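Local coordinates for DNA translocase coupling protein (Clostridium perfringens, PDB 6O1X) that probably binds ATP and DNA as the FtsK/SpoIIIE-family coupling ATPase of pCW3 plasmid conjugation, this chain being the part that holds its P-loop ATPase domain, at residues A92-Y97 against T335-A340; K128-L133 against N293-I298; R228-I233 against N273-V278. All coordinates share one frame; numbering follows the deposited sequence.

Contact 1. Residues A92-Y97 against T335-A340. With AGS (phosphothiophosphoric acid-adenylate ester), chain E.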
loop_
_atom_site.group_PDB
_atom_site.type_symbol
_atom_site.label_atom_id
_atom_site.label_comp_id
_atom_site.label_asym_id
_atom_site.label_seq_id
_atom_site.Cartn_x
_atom_site.Cartn_y
_atom_site.Cartn_z
ATOM N N ALA A 92 -21.252 1.027 -1.340
ATOM C CA ALA A 92 -19.856 0.932 -0.917
ATOM C C ALA A 92 -19.074 1.973 -1.700
ATOM O O ALA A 92 -18.284 1.642 -2.597
ATOM C CB ALA A 92 -19.318 -0.470 -1.182
ATOM N N LYS A 93 -19.345 3.252 -1.401
ATOM C CA LYS A 93 -18.686 4.337 -2.117
ATOM C C LYS A 93 -17.316 4.754 -1.503
ATOM O O LYS A 93 -17.149 4.916 -0.285
ATOM C CB LYS A 93 -19.613 5.556 -2.341
ATOM C CG LYS A 93 -20.287 6.124 -1.084
ATOM C CD LYS A 93 -21.236 7.286 -1.417
ATOM C CE LYS A 93 -21.956 7.812 -0.190
ATOM N NZ LYS A 93 -22.854 8.960 -0.504
ATOM N N ILE A 94 -16.337 4.843 -2.409
ATOM C CA ILE A 94 -14.975 5.323 -2.265
ATOM C C ILE A 94 -14.690 6.136 -3.523
ATOM O O ILE A 94 -15.057 5.692 -4.616
ATOM C CB ILE A 94 -13.887 4.242 -1.991
ATOM C CG1 ILE A 94 -14.064 2.966 -2.825
ATOM C CG2 ILE A 94 -13.834 3.931 -0.523
ATOM C CD1 ILE A 94 -13.035 1.784 -2.431
ATOM N N PRO A 95 -14.081 7.336 -3.399
ATOM C CA PRO A 95 -13.808 8.142 -4.602
ATOM C C PRO A 95 -12.917 7.420 -5.606
ATOM O O PRO A 95 -12.206 6.480 -5.235
ATOM C CB PRO A 95 -13.102 9.387 -4.056
ATOM C CG PRO A 95 -13.369 9.401 -2.603
ATOM C CD PRO A 95 -13.593 7.998 -2.172
ATOM N N LYS A 96 -12.991 7.828 -6.882
ATOM C CA LYS A 96 -12.152 7.272 -7.952
ATOM C C LYS A 96 -10.956 8.235 -8.156
ATOM O O LYS A 96 -10.001 7.928 -8.875
ATOM C CB LYS A 96 -12.955 7.100 -9.262
ATOM C CG LYS A 96 -14.279 6.342 -9.112
ATOM C CD LYS A 96 -15.472 7.170 -9.567
ATOM C CE LYS A 96 -16.044 8.031 -8.463
ATOM N NZ LYS A 96 -17.117 8.929 -8.968
ATOM N N TYR A 97 -11.028 9.399 -7.502
ATOM C CA TYR A 97 -10.014 10.441 -7.528
ATOM C C TYR A 97 -10.081 11.239 -6.222
ATOM O O TYR A 97 -11.128 11.752 -5.838
ATOM C CB TYR A 97 -10.156 11.354 -8.762
ATOM C CG TYR A 97 -9.040 12.368 -8.881
ATOM C CD1 TYR A 97 -7.731 11.965 -9.127
ATOM C CD2 TYR A 97 -9.290 13.729 -8.744
ATOM C CE1 TYR A 97 -6.695 12.889 -9.218
ATOM C CE2 TYR A 97 -8.262 14.664 -8.838
ATOM C CZ TYR A 97 -6.961 14.237 -9.060
ATOM O OH TYR A 97 -5.934 15.140 -9.167
ATOM N N THR A 335 -7.353 -6.567 5.403
ATOM C CA THR A 335 -7.067 -6.354 3.977
ATOM C C THR A 335 -8.258 -5.499 3.533
ATOM O O THR A 335 -9.370 -6.019 3.373
ATOM C CB THR A 335 -6.868 -7.641 3.185
ATOM O OG1 THR A 335 -5.863 -8.423 3.818
ATOM C CG2 THR A 335 -6.471 -7.366 1.739
ATOM N N VAL A 336 -8.037 -4.174 3.472
ATOM C CA VAL A 336 -9.051 -3.152 3.238
ATOM C C VAL A 336 -8.846 -2.406 1.909
ATOM O O VAL A 336 -7.725 -2.035 1.580
ATOM C CB VAL A 336 -9.114 -2.186 4.474
ATOM C CG1 VAL A 336 -10.235 -1.177 4.349
ATOM C CG2 VAL A 336 -9.278 -2.960 5.780
ATOM N N GLN A 337 -9.930 -2.160 1.160
ATOM C CA GLN A 337 -9.827 -1.402 -0.082
ATOM C C GLN A 337 -9.846 0.103 0.266
ATOM O O GLN A 337 -10.630 0.521 1.120
ATOM C CB GLN A 337 -10.964 -1.777 -1.049
ATOM C CG GLN A 337 -10.756 -1.288 -2.466
ATOM C CD GLN A 337 -11.875 -1.628 -3.440
ATOM O OE1 GLN A 337 -12.059 -0.937 -4.449
ATOM N NE2 GLN A 337 -12.645 -2.694 -3.186
ATOM N N PHE A 338 -8.961 0.906 -0.385
ATOM C CA PHE A 338 -8.896 2.357 -0.173
ATOM C C PHE A 338 -8.416 3.098 -1.405
ATOM O O PHE A 338 -7.705 2.535 -2.244
ATOM C CB PHE A 338 -8.049 2.735 1.064
ATOM C CG PHE A 338 -6.551 2.709 0.857
ATOM C CD1 PHE A 338 -5.841 1.511 0.926
ATOM C CD2 PHE A 338 -5.844 3.885 0.633
ATOM C CE1 PHE A 338 -4.463 1.487 0.730
ATOM C CE2 PHE A 338 -4.463 3.860 0.437
ATOM C CZ PHE A 338 -3.784 2.665 0.487
ATOM N N GLN A 339 -8.829 4.358 -1.523
ATOM C CA GLN A 339 -8.398 5.227 -2.596
ATOM C C GLN A 339 -7.297 6.137 -2.059
ATOM O O GLN A 339 -7.558 7.034 -1.259
ATOM C CB GLN A 339 -9.574 6.023 -3.195
ATOM C CG GLN A 339 -9.177 6.964 -4.380
ATOM C CD GLN A 339 -8.629 6.248 -5.592
ATOM O OE1 GLN A 339 -8.866 5.051 -5.820
ATOM N NE2 GLN A 339 -7.884 6.981 -6.411
ATOM N N ALA A 340 -6.064 5.894 -2.507
ATOM C CA ALA A 340 -4.887 6.652 -2.092
ATOM C C ALA A 340 -4.996 8.103 -2.508
ATOM O O ALA A 340 -5.461 8.380 -3.617
ATOM C CB ALA A 340 -3.629 6.043 -2.699
HETATM P PG AGS E . 5.104 4.051 -10.288
HETATM S S1G AGS E . 5.182 4.534 -12.129
HETATM O O2G AGS E . 6.523 3.989 -9.580
HETATM O O3G AGS E . 4.521 2.681 -9.794
HETATM P PB AGS E . 4.336 6.694 -9.247
HETATM O O1B AGS E . 5.672 7.296 -9.500
HETATM O O2B AGS E . 3.829 6.867 -7.853
HETATM O O3B AGS E . 4.251 5.127 -9.523
HETATM P PA AGS E . 3.113 8.297 -11.432
HETATM O O1A AGS E . 2.442 9.545 -11.006
HETATM O O2A AGS E . 4.514 8.401 -12.058
HETATM O O3A AGS E . 3.212 7.266 -10.222
HETATM O "O5'" AGS E . 2.198 7.585 -12.521
HETATM C "C5'" AGS E . 0.938 6.996 -12.148
HETATM C "C4'" AGS E . -0.204 7.532 -12.980
HETATM O "O4'" AGS E . -1.446 7.319 -12.279
HETATM C "C3'" AGS E . -0.198 9.017 -13.348
HETATM O "O3'" AGS E . -0.780 9.256 -14.629
HETATM C "C2'" AGS E . -0.973 9.665 -12.191
HETATM O "O2'" AGS E . -1.729 10.803 -12.595
HETATM C "C1'" AGS E . -1.918 8.541 -11.734
HETATM N N9 AGS E . -2.024 8.391 -10.286
HETATM C C8 AGS E . -1.060 7.954 -9.413
HETATM N N7 AGS E . -1.460 7.881 -8.167
HETATM C C5 AGS E . -2.776 8.316 -8.218
HETATM C C6 AGS E . -3.748 8.537 -7.217
HETATM N N6 AGS E . -3.533 8.337 -5.914
HETATM N N1 AGS E . -4.955 9.015 -7.603
HETATM C C2 AGS E . -5.169 9.256 -8.903
HETATM N N3 AGS E . -4.329 9.094 -9.932
HETATM C C4 AGS E . -3.140 8.626 -9.521
#

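Contact 2. Residues K128-L133 against N293-I298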
loop_
_atom_site.group_PDB
_atom_site.type_symbol
_atom_site.label_atom_id
_atom_site.label_comp_id
_atom_site.label_asym_id
_atom_site.label_seq_id
_atom_site.Cartn_x
_atom_site.Cartn_y
_atom_site.Cartn_z
ATOM N N LYS A 128 3.314 2.552 16.431
ATOM C CA LYS A 128 2.717 1.210 16.579
ATOM C C LYS A 128 3.120 0.276 15.451
ATOM O O LYS A 128 3.507 -0.854 15.737
ATOM C CB LYS A 128 1.185 1.282 16.707
ATOM C CG LYS A 128 0.762 1.922 18.016
ATOM C CD LYS A 128 -0.713 2.302 18.025
ATOM C CE LYS A 128 -1.012 3.166 19.240
ATOM N NZ LYS A 128 -1.971 4.271 18.942
ATOM N N SER A 129 3.055 0.753 14.174
ATOM C CA SER A 129 3.349 -0.012 12.955
ATOM C C SER A 129 4.527 0.700 12.281
ATOM O O SER A 129 4.298 1.642 11.511
ATOM C CB SER A 129 2.120 -0.019 12.049
ATOM O OG SER A 129 0.975 -0.547 12.691
ATOM N N PRO A 130 5.789 0.326 12.636
ATOM C CA PRO A 130 6.947 1.166 12.239
ATOM C C PRO A 130 7.419 1.165 10.784
ATOM O O PRO A 130 8.145 2.092 10.407
ATOM C CB PRO A 130 8.080 0.691 13.160
ATOM C CG PRO A 130 7.681 -0.696 13.618
ATOM C CD PRO A 130 6.170 -0.697 13.643
ATOM N N HIS A 131 7.015 0.181 9.960
ATOM C CA HIS A 131 7.495 0.081 8.566
ATOM C C HIS A 131 6.360 -0.192 7.633
ATOM O O HIS A 131 5.384 -0.846 8.004
ATOM C CB HIS A 131 8.605 -1.001 8.406
ATOM C CG HIS A 131 9.646 -0.966 9.486
ATOM N ND1 HIS A 131 10.475 0.135 9.654
ATOM C CD2 HIS A 131 9.903 -1.863 10.465
ATOM C CE1 HIS A 131 11.208 -0.130 10.722
ATOM N NE2 HIS A 131 10.918 -1.334 11.225
ATOM N N ILE A 132 6.491 0.321 6.414
ATOM C CA ILE A 132 5.483 0.255 5.367
ATOM C C ILE A 132 6.135 -0.273 4.125
ATOM O O ILE A 132 7.253 0.149 3.779
ATOM C CB ILE A 132 4.877 1.680 5.099
ATOM C CG1 ILE A 132 4.230 2.293 6.370
ATOM C CG2 ILE A 132 3.877 1.640 3.919
ATOM C CD1 ILE A 132 4.032 3.796 6.334
ATOM N N LEU A 133 5.409 -1.175 3.443
ATOM C CA LEU A 133 5.782 -1.797 2.184
ATOM C C LEU A 133 4.683 -1.407 1.206
ATOM O O LEU A 133 3.493 -1.588 1.500
ATOM C CB LEU A 133 5.848 -3.323 2.370
ATOM C CG LEU A 133 6.508 -4.235 1.306
ATOM C CD1 LEU A 133 5.487 -4.807 0.353
ATOM C CD2 LEU A 133 7.719 -3.583 0.610
ATOM N N ASN A 293 8.831 -8.503 9.433
ATOM C CA ASN A 293 9.134 -7.306 10.200
ATOM C C ASN A 293 8.563 -6.002 9.653
ATOM O O ASN A 293 8.703 -4.975 10.309
ATOM C CB ASN A 293 10.616 -7.202 10.427
ATOM C CG ASN A 293 11.049 -8.229 11.438
ATOM O OD1 ASN A 293 11.626 -9.266 11.098
ATOM N ND2 ASN A 293 10.719 -7.987 12.690
ATOM N N VAL A 294 7.885 -6.029 8.515
ATOM C CA VAL A 294 7.253 -4.811 8.057
ATOM C C VAL A 294 5.735 -5.084 8.079
ATOM O O VAL A 294 5.216 -5.900 7.319
ATOM C CB VAL A 294 7.847 -4.137 6.797
ATOM C CG1 VAL A 294 9.166 -4.769 6.333
ATOM C CG2 VAL A 294 6.853 -3.878 5.686
ATOM N N PRO A 295 5.078 -4.570 9.143
ATOM C CA PRO A 295 3.652 -4.877 9.350
ATOM C C PRO A 295 2.685 -4.323 8.316
ATOM O O PRO A 295 1.700 -4.985 8.021
ATOM C CB PRO A 295 3.378 -4.271 10.723
ATOM C CG PRO A 295 4.335 -3.101 10.815
ATOM C CD PRO A 295 5.592 -3.664 10.200
ATOM N N VAL A 296 2.936 -3.111 7.782
ATOM C CA VAL A 296 2.021 -2.475 6.839
ATOM C C VAL A 296 2.345 -2.845 5.398
ATOM O O VAL A 296 3.499 -2.782 4.953
ATOM C CB VAL A 296 1.932 -0.936 7.066
ATOM C CG1 VAL A 296 1.127 -0.237 5.960
ATOM C CG2 VAL A 296 1.364 -0.603 8.453
ATOM N N ARG A 297 1.302 -3.258 4.676
ATOM C CA ARG A 297 1.368 -3.597 3.254
ATOM C C ARG A 297 0.308 -2.813 2.512
ATOM O O ARG A 297 -0.871 -2.861 2.861
ATOM C CB ARG A 297 1.149 -5.096 2.981
ATOM C CG ARG A 297 1.783 -6.014 3.986
ATOM C CD ARG A 297 3.228 -6.360 3.694
ATOM N NE ARG A 297 3.772 -7.060 4.850
ATOM C CZ ARG A 297 3.368 -8.257 5.266
ATOM N NH1 ARG A 297 2.466 -8.944 4.566
ATOM N NH2 ARG A 297 3.866 -8.781 6.374
ATOM N N ILE A 298 0.757 -2.044 1.550
ATOM C CA ILE A 298 -0.075 -1.292 0.638
ATOM C C ILE A 298 0.143 -1.971 -0.726
ATOM O O ILE A 298 1.296 -2.184 -1.130
ATOM C CB ILE A 298 0.178 0.227 0.678
ATOM C CG1 ILE A 298 -0.291 0.799 2.057
ATOM C CG2 ILE A 298 -0.567 0.888 -0.478
ATOM C CD1 ILE A 298 0.320 2.115 2.447
#

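Contact 3. Residues R228-I233 against N273-V278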
loop_
_atom_site.group_PDB
_atom_site.type_symbol
_atom_site.label_atom_id
_atom_site.label_comp_id
_atom_site.label_asym_id
_atom_site.label_seq_id
_atom_site.Cartn_x
_atom_site.Cartn_y
_atom_site.Cartn_z
ATOM N N ARG A 228 12.603 11.926 14.497
ATOM C CA ARG A 228 12.195 10.742 13.735
ATOM C C ARG A 228 13.009 10.732 12.433
ATOM O O ARG A 228 13.161 11.768 11.770
ATOM C CB ARG A 228 10.672 10.768 13.398
ATOM C CG ARG A 228 10.202 9.520 12.600
ATOM C CD ARG A 228 8.680 9.358 12.449
ATOM N NE ARG A 228 7.990 9.430 13.741
ATOM C CZ ARG A 228 7.808 8.400 14.563
ATOM N NH1 ARG A 228 8.241 7.188 14.228
ATOM N NH2 ARG A 228 7.223 8.582 15.745
ATOM N N ILE A 229 13.514 9.564 12.066
ATOM C CA ILE A 229 14.248 9.395 10.813
ATOM C C ILE A 229 13.370 8.588 9.867
ATOM O O ILE A 229 12.958 7.479 10.196
ATOM C CB ILE A 229 15.676 8.787 11.026
ATOM C CG1 ILE A 229 16.574 9.762 11.862
ATOM C CG2 ILE A 229 16.336 8.420 9.666
ATOM C CD1 ILE A 229 17.928 9.284 12.216
ATOM N N ILE A 230 13.045 9.171 8.718
ATOM C CA ILE A 230 12.260 8.494 7.692
ATOM C C ILE A 230 13.180 8.100 6.527
ATOM O O ILE A 230 13.857 8.947 5.951
ATOM C CB ILE A 230 10.938 9.238 7.250
ATOM C CG1 ILE A 230 10.222 8.491 6.093
ATOM C CG2 ILE A 230 11.193 10.681 6.806
ATOM C CD1 ILE A 230 9.875 7.052 6.289
ATOM N N VAL A 231 13.182 6.804 6.187
ATOM C CA VAL A 231 13.993 6.220 5.101
ATOM C C VAL A 231 13.089 5.683 3.975
ATOM O O VAL A 231 12.352 4.707 4.164
ATOM C CB VAL A 231 14.969 5.119 5.613
ATOM C CG1 VAL A 231 16.026 4.798 4.549
ATOM C CG2 VAL A 231 15.612 5.525 6.933
ATOM N N VAL A 232 13.164 6.309 2.807
ATOM C CA VAL A 232 12.330 5.905 1.690
ATOM C C VAL A 232 13.186 5.146 0.707
ATOM O O VAL A 232 14.104 5.709 0.129
ATOM C CB VAL A 232 11.554 7.091 1.021
ATOM C CG1 VAL A 232 10.602 6.575 -0.051
ATOM C CG2 VAL A 232 10.786 7.910 2.041
ATOM N N ILE A 233 12.906 3.869 0.543
ATOM C CA ILE A 233 13.600 3.004 -0.402
ATOM C C ILE A 233 12.665 2.911 -1.576
ATOM O O ILE A 233 11.591 2.325 -1.453
ATOM C CB ILE A 233 13.915 1.617 0.211
ATOM C CG1 ILE A 233 14.792 1.797 1.481
ATOM C CG2 ILE A 233 14.586 0.674 -0.847
ATOM C CD1 ILE A 233 14.828 0.640 2.423
ATOM N N ASN A 273 11.929 4.773 10.726
ATOM C CA ASN A 273 10.910 4.171 9.873
ATOM C C ASN A 273 11.362 3.932 8.470
ATOM O O ASN A 273 11.964 4.802 7.866
ATOM C CB ASN A 273 9.637 5.040 9.896
ATOM C CG ASN A 273 9.215 5.360 11.324
ATOM O OD1 ASN A 273 9.414 6.458 11.836
ATOM N ND2 ASN A 273 8.685 4.390 12.021
ATOM N N LEU A 274 11.048 2.751 7.946
ATOM C CA LEU A 274 11.376 2.320 6.593
ATOM C C LEU A 274 10.120 2.289 5.757
ATOM O O LEU A 274 9.147 1.622 6.116
ATOM C CB LEU A 274 11.991 0.903 6.596
ATOM C CG LEU A 274 13.287 0.629 7.396
ATOM C CD1 LEU A 274 13.724 -0.786 7.183
ATOM C CD2 LEU A 274 14.438 1.508 6.926
ATOM N N CYS A 275 10.149 3.004 4.635
ATOM C CA CYS A 275 9.083 3.019 3.654
ATOM C C CYS A 275 9.668 2.486 2.393
ATOM O O CYS A 275 10.491 3.132 1.760
ATOM C CB CYS A 275 8.489 4.412 3.491
ATOM S SG CYS A 275 7.654 4.996 4.986
ATOM N N ILE A 276 9.306 1.248 2.081
ATOM C CA ILE A 276 9.872 0.501 0.967
ATOM C C ILE A 276 8.942 0.348 -0.215
ATOM O O ILE A 276 7.806 -0.092 -0.043
ATOM C CB ILE A 276 10.355 -0.870 1.502
ATOM C CG1 ILE A 276 11.272 -0.697 2.753
ATOM C CG2 ILE A 276 11.097 -1.638 0.403
ATOM C CD1 ILE A 276 11.337 -1.919 3.746
ATOM N N GLY A 277 9.445 0.676 -1.410
ATOM C CA GLY A 277 8.723 0.498 -2.665
ATOM C C GLY A 277 9.115 -0.797 -3.356
ATOM O O GLY A 277 10.288 -1.180 -3.322
ATOM N N VAL A 278 8.137 -1.523 -3.934
ATOM C CA VAL A 278 8.391 -2.743 -4.730
ATOM C C VAL A 278 7.514 -2.698 -5.981
ATOM O O VAL A 278 6.308 -2.471 -5.878
ATOM C CB VAL A 278 8.220 -4.134 -4.029
ATOM C CG1 VAL A 278 8.938 -5.236 -4.824
ATOM C CG2 VAL A 278 8.717 -4.128 -2.610
HETATM O O HOH W 1 8.448 4.363 15.094
#

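Contact 1. Residues A92-Y97 against T335-A340
Q339 lies alongside the backbone of P95 and K96, and its bent side chain contributes the largest single share of the contact. CG stands opposite the backbone nitrogen (chi1 -179°), and a bend at chi2 (63°) turns the amide so that NE2 lies toward K96. This leaves Q339 CG 3.2 Å from the carbonyl oxygen of P95, P95 O. The amide nitrogen, Q339 NE2, comes within 3.4 Å of K96 O, but the angle is too poor for a hydrogen bond. The amide is held instead by R326, whose NE binds OE1, and by K324 O, which receives NE2; R326 also makes a weak bond to P95 O.

Strand 334-340 runs antiparallel between strands 111-116 and 326-331 in the large mixed sheet of the ATPase domain. Loop residues 92-97 bring the chain here from the small N-terminal antiparallel sheet, so the contact lies where the two modules join.

Nearer that small sheet, I94 and Q337 meet at about a right angle. CG1 of I94 sits between the backbone N and the carbonyl carbon (chi1 41°), directing CD1 onto the flat end of the extended Q337, with I94 CD1 3.5 Å from Q337 OE1. The Q337 amide is fixed from both ends, OE1 by R326 and NE2 by T40 O.

At the nucleotide end, the edge of the Y97 ring meets the adenine of the ATP analogue, Y97 CD1 being 3.7 Å from AGS C2. The backbone carbonyl A340 O accepts a hydrogen bond of 3.0 Å from AGS N6, reading the amino group of the base.

Contact 2. Residues K128-L133 against N293-I298
I132 pairs with V296 and L133 with R297, in parallel, through backbone hydrogen bonds that alternate between the two strands. The first, V296 N to H131 O, is weak at 3.3 Å. The next two are shorter: L133 N donates to V296 O over 2.9 Å, and I298 N to L133 O over 2.8 Å. The same L133 O also meets R297 CA at 3.4 Å in a CA-H...O contact.

Apolar packing falls on both faces of the pair. On one, I132 and V296 lie side by side and point the same way, I132 CG2 being 3.9 Å from V296 CG1, while I298 CD1 touches the same methyl of I132. On the other, V294 CG2 presses on L133 CB at 3.5 Å. Before the strands begin, the P295 ring packs against S129, and the P295 and P130 side chains cross at about a right angle.

Two polar side chains reach backbone atoms. The imidazole of H131 carries P130 CB over the centre of one face, and its CD2 edge points in plane at the backbone N293 O, 3.3 Å away; L274 N bonds its ND1. R297 curls back so that NE reaches V294 O at 3.1 Å, nearly in the guanidinium plane, and NH1 binds V311 O.

Strand 131-135 leads directly into the ATP-binding loop 136-143. Its place between strands 296-299 and 272-278, all parallel, is the core arrangement of the RecA-like P-loop NTPases to which FtsK/SpoIIIE motors belong.

Contact 3. Residues R228-I233 against N273-V278
R228 and N273 meet with their flat groups nearly coplanar, the guanidinium and amide planes 28° apart. The arginine bends at chi3 (-52°), which turns its guanidinium edge to the asparagine: R228 NH1 donates to a lone pair of N273 OD1 over 2.8 Å, almost straight. A water accepts from both R228 NH1 and N273 ND2, closing a second link. Beyond them, R228 NH2 binds E109 and N127, and N273 ND2 also reaches P130 O.

Further along the parallel strands the side chains sort by face. On the face of N273 and C275, I230 has CG1 opposite the backbone N (chi1 176°), and a turn at chi2 brings CD1 toward C275 SG beneath helix 142-155. On the other, V231 and L274 point the same way, V231 CB 3.9 Å from L274 CD2, as do I233 and I276. Five backbone hydrogen bonds join the strands, ending with G277 N to I233 O (2.7 Å). These neighbours in the P-loop NTPase sheet are linked by a beta-alpha-beta crossover that includes helix 247-266.

Buried polar groups thus gather at the start of the strands, whereas the rest is apolar on both faces; the E109 salt bridge probably offsets the arginine's buried charge.

Overall arrangement
All three contacts reach the same mixed sheet. Contacts 2 and 3 are neighbours, their centres 10 Å apart, because strands 131-135 and 272-278 pair with each other; a probable hydrogen bond between I132 O and I276 N joins them. Contact 1 lies 20 Å from contact 2 and 24 Å from contact 3, on the other side of the chain's centre from the latter, and meets contact 2 where F338 packs on I298. Along the chain, contact 1 encloses contact 2, which encloses contact 3. The parallel core strands of contacts 2 and 3 thus frame the phosphate-binding loop, while contact 1 brings two segments far apart in sequence to the adenine.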